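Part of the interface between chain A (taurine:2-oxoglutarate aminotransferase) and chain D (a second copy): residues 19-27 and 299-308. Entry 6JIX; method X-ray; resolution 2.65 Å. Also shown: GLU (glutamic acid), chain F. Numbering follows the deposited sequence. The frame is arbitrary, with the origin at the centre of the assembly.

Chain A (19-27) VMQSWHKQG
Chain D (299-308) ISDYFTDHVL

A loop of chain A, without regular helix or strand, lies against the end of a chain D helix that runs to D:Asp305; D:His306 is the first residue to leave helical phi/psi (-122/145), and the chain continues along chain A through D:Val307 and D:Leu308. Together they bury 578 Å². D:Leu308 covers the most surface. D:Leu308 CA lies 5.3 Å from A:Trp23 CA. The D:Leu308 backbone meets the type II turn A:Gln21–A:His24: D:Leu308 N donates to A:His24 O at 3.0 Å and 164°, while A:Trp23 N reaches D:Leu308 O at 3.1 Å in a weak, bent bond (120°). Its side chain (chi1 t, chi2 p) is branched and apolar, suited to a buried site; CD2 packs 3.2 Å from CG of A:Met20, whose CE reaches CD2 of D:Phe303 at 4.2 Å.

A:Lys25 (phi/psi -75/151; m, t, t, then chi4 -147°) spans the helix end, its CA 4.4 Å from D:Val307 CA. Its methylenes pass D:Val307, CG to CG2 3.8 Å, and the long chain brings NZ within 2.9 Å of D:Asp305 O, a hydrogen bond to a main-chain carbonyl.

Next, A:Gln26 N donates to D:Phe303 O at 2.7 Å. The A:Gln26 amide (chi1 m, chi2 -22°) folds back on its own loop: A:Gln21 N donates to OE1 of A:Gln26 at 2.6 Å, and A:Gln26 NE2 to A:Gln21 O at 3.3 Å, so one side chain satisfies both backbone groups.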

# COMPACT_ATOMS: atom_id res chain seq x y z
N VAL A 19 -10.38 15.92 -5.72
CA VAL A 19 -9.55 15.06 -4.87
C VAL A 19 -10.42 14.47 -3.77
O VAL A 19 -11.25 15.17 -3.18
CB VAL A 19 -8.37 15.84 -4.25
CG1 VAL A 19 -7.57 14.95 -3.32
CG2 VAL A 19 -7.47 16.43 -5.33
N MET A 20 -10.22 13.20 -3.46
CA MET A 20 -10.91 12.59 -2.34
C MET A 20 -10.03 12.66 -1.10
O MET A 20 -8.98 12.01 -1.02
CB MET A 20 -11.35 11.17 -2.67
CG MET A 20 -12.49 10.72 -1.75
SD MET A 20 -13.61 9.48 -2.42
CE MET A 20 -15.06 10.50 -2.60
N GLN A 21 -10.46 13.46 -0.13
CA GLN A 21 -9.71 13.75 1.09
C GLN A 21 -9.90 12.65 2.14
O GLN A 21 -11.03 12.23 2.41
CB GLN A 21 -10.18 15.08 1.66
CG GLN A 21 -9.37 15.57 2.78
CD GLN A 21 -7.96 15.80 2.36
OE1 GLN A 21 -7.62 16.87 1.85
NE2 GLN A 21 -7.12 14.79 2.56
N SER A 22 -8.81 12.22 2.75
CA SER A 22 -8.90 11.24 3.83
C SER A 22 -9.53 11.84 5.08
O SER A 22 -9.24 12.98 5.45
CB SER A 22 -7.52 10.69 4.17
OG SER A 22 -6.91 10.09 3.04
N TRP A 23 -10.41 11.05 5.71
CA TRP A 23 -10.94 11.30 7.06
C TRP A 23 -11.69 12.63 7.17
O TRP A 23 -11.66 13.26 8.23
CB TRP A 23 -9.84 11.24 8.12
CG TRP A 23 -8.89 10.06 8.04
CD1 TRP A 23 -7.56 10.12 7.77
CD2 TRP A 23 -9.18 8.67 8.28
NE1 TRP A 23 -6.99 8.87 7.81
CE2 TRP A 23 -7.97 7.96 8.12
CE3 TRP A 23 -10.34 7.96 8.60
CZ2 TRP A 23 -7.88 6.57 8.27
CZ3 TRP A 23 -10.25 6.57 8.75
CH2 TRP A 23 -9.03 5.90 8.59
N HIS A 24 -12.39 13.04 6.12
CA HIS A 24 -13.06 14.34 6.09
C HIS A 24 -14.28 14.23 5.19
O HIS A 24 -14.41 13.29 4.40
CB HIS A 24 -12.13 15.46 5.59
CG HIS A 24 -11.41 16.18 6.69
ND1 HIS A 24 -10.51 15.56 7.54
CD2 HIS A 24 -11.45 17.48 7.09
CE1 HIS A 24 -10.04 16.44 8.41
NE2 HIS A 24 -10.59 17.61 8.15
N LYS A 25 -15.21 15.18 5.33
CA LYS A 25 -16.22 15.33 4.29
C LYS A 25 -15.57 16.00 3.09
O LYS A 25 -14.64 16.79 3.22
CB LYS A 25 -17.41 16.16 4.78
CG LYS A 25 -17.84 15.85 6.19
CD LYS A 25 -19.31 16.17 6.36
CE LYS A 25 -19.71 16.20 7.83
NZ LYS A 25 -21.12 15.72 8.02
N GLN A 26 -16.09 15.69 1.91
CA GLN A 26 -15.44 16.16 0.71
C GLN A 26 -15.76 17.64 0.48
O GLN A 26 -16.76 18.16 0.98
CB GLN A 26 -15.89 15.34 -0.50
CG GLN A 26 -15.24 13.96 -0.62
CD GLN A 26 -13.92 13.85 0.14
OE1 GLN A 26 -12.88 14.29 -0.35
NE2 GLN A 26 -13.96 13.26 1.33
N GLY A 27 -14.85 18.32 -0.22
CA GLY A 27 -15.15 19.63 -0.77
C GLY A 27 -14.95 20.81 0.15
O GLY A 27 -15.35 21.92 -0.22
N ILE D 299 -21.42 8.88 -5.53
CA ILE D 299 -20.56 8.58 -4.39
C ILE D 299 -19.89 9.86 -3.89
O ILE D 299 -19.77 10.07 -2.68
CB ILE D 299 -19.55 7.49 -4.76
CG1 ILE D 299 -20.29 6.24 -5.24
CG2 ILE D 299 -18.67 7.16 -3.55
CD1 ILE D 299 -19.40 5.20 -5.88
N SER D 300 -19.44 10.73 -4.80
CA SER D 300 -18.85 11.99 -4.35
C SER D 300 -19.82 12.76 -3.47
O SER D 300 -19.45 13.26 -2.40
CB SER D 300 -18.42 12.86 -5.53
OG SER D 300 -17.94 14.12 -5.06
N ASP D 301 -21.08 12.84 -3.89
CA ASP D 301 -22.06 13.55 -3.09
C ASP D 301 -22.23 12.91 -1.72
O ASP D 301 -22.29 13.61 -0.71
CB ASP D 301 -23.40 13.60 -3.82
CG ASP D 301 -23.35 14.49 -5.03
OD1 ASP D 301 -22.47 15.39 -5.08
OD2 ASP D 301 -24.19 14.29 -5.92
N TYR D 302 -22.32 11.58 -1.67
CA TYR D 302 -22.53 10.92 -0.38
C TYR D 302 -21.48 11.34 0.64
O TYR D 302 -21.82 11.62 1.80
CB TYR D 302 -22.54 9.39 -0.54
CG TYR D 302 -22.70 8.68 0.79
CD1 TYR D 302 -23.96 8.41 1.31
CD2 TYR D 302 -21.59 8.35 1.56
CE1 TYR D 302 -24.10 7.80 2.53
CE2 TYR D 302 -21.73 7.74 2.79
CZ TYR D 302 -22.98 7.47 3.28
OH TYR D 302 -23.12 6.87 4.51
N PHE D 303 -20.21 11.40 0.24
CA PHE D 303 -19.11 11.75 1.14
C PHE D 303 -18.91 13.26 1.28
O PHE D 303 -17.96 13.69 1.95
CB PHE D 303 -17.83 11.07 0.68
CG PHE D 303 -17.81 9.60 0.95
CD1 PHE D 303 -17.73 9.12 2.24
CD2 PHE D 303 -17.89 8.70 -0.08
CE1 PHE D 303 -17.71 7.78 2.50
CE2 PHE D 303 -17.88 7.35 0.18
CZ PHE D 303 -17.79 6.90 1.47
N THR D 304 -19.77 14.05 0.65
CA THR D 304 -19.91 15.46 1.01
C THR D 304 -20.77 15.61 2.26
O THR D 304 -20.53 16.51 3.08
CB THR D 304 -20.51 16.24 -0.15
OG1 THR D 304 -19.90 15.81 -1.38
CG2 THR D 304 -20.29 17.71 0.05
N ASP D 305 -21.78 14.77 2.41
CA ASP D 305 -22.62 14.78 3.59
C ASP D 305 -22.07 13.93 4.72
O ASP D 305 -22.34 14.24 5.89
CB ASP D 305 -24.03 14.30 3.23
CG ASP D 305 -24.73 15.25 2.30
OD1 ASP D 305 -24.61 16.48 2.50
OD2 ASP D 305 -25.40 14.79 1.35
N HIS D 306 -21.29 12.89 4.41
CA HIS D 306 -20.75 11.98 5.40
C HIS D 306 -19.23 11.96 5.33
O HIS D 306 -18.64 12.04 4.25
CB HIS D 306 -21.26 10.54 5.21
CG HIS D 306 -22.75 10.44 5.11
ND1 HIS D 306 -23.45 10.72 3.96
CD2 HIS D 306 -23.68 10.08 6.04
CE1 HIS D 306 -24.74 10.55 4.18
NE2 HIS D 306 -24.91 10.16 5.43
N VAL D 307 -18.60 11.80 6.49
CA VAL D 307 -17.15 11.73 6.56
C VAL D 307 -16.68 10.46 5.87
O VAL D 307 -17.19 9.36 6.14
CB VAL D 307 -16.68 11.76 8.02
CG1 VAL D 307 -15.22 11.41 8.11
CG2 VAL D 307 -16.97 13.13 8.64
N LEU D 308 -15.73 10.61 4.95
CA LEU D 308 -15.07 9.47 4.31
C LEU D 308 -14.10 8.85 5.31
O LEU D 308 -13.02 9.40 5.56
CB LEU D 308 -14.34 9.92 3.05
CG LEU D 308 -13.41 8.90 2.41
CD1 LEU D 308 -14.18 7.65 1.96
CD2 LEU D 308 -12.65 9.53 1.24
N GLU F . -4.55 11.81 8.47
CA GLU F . -4.95 11.79 7.06
C GLU F . -4.37 10.60 6.28
O GLU F . -4.14 9.50 6.88
CB GLU F . -4.52 13.16 6.53
CG GLU F . -5.47 13.68 5.46
CD GLU F . -6.51 14.68 5.94
OE1 GLU F . -6.62 15.03 7.15
OE2 GLU F . -7.27 15.17 5.07
OXT GLU F . -4.20 10.68 5.04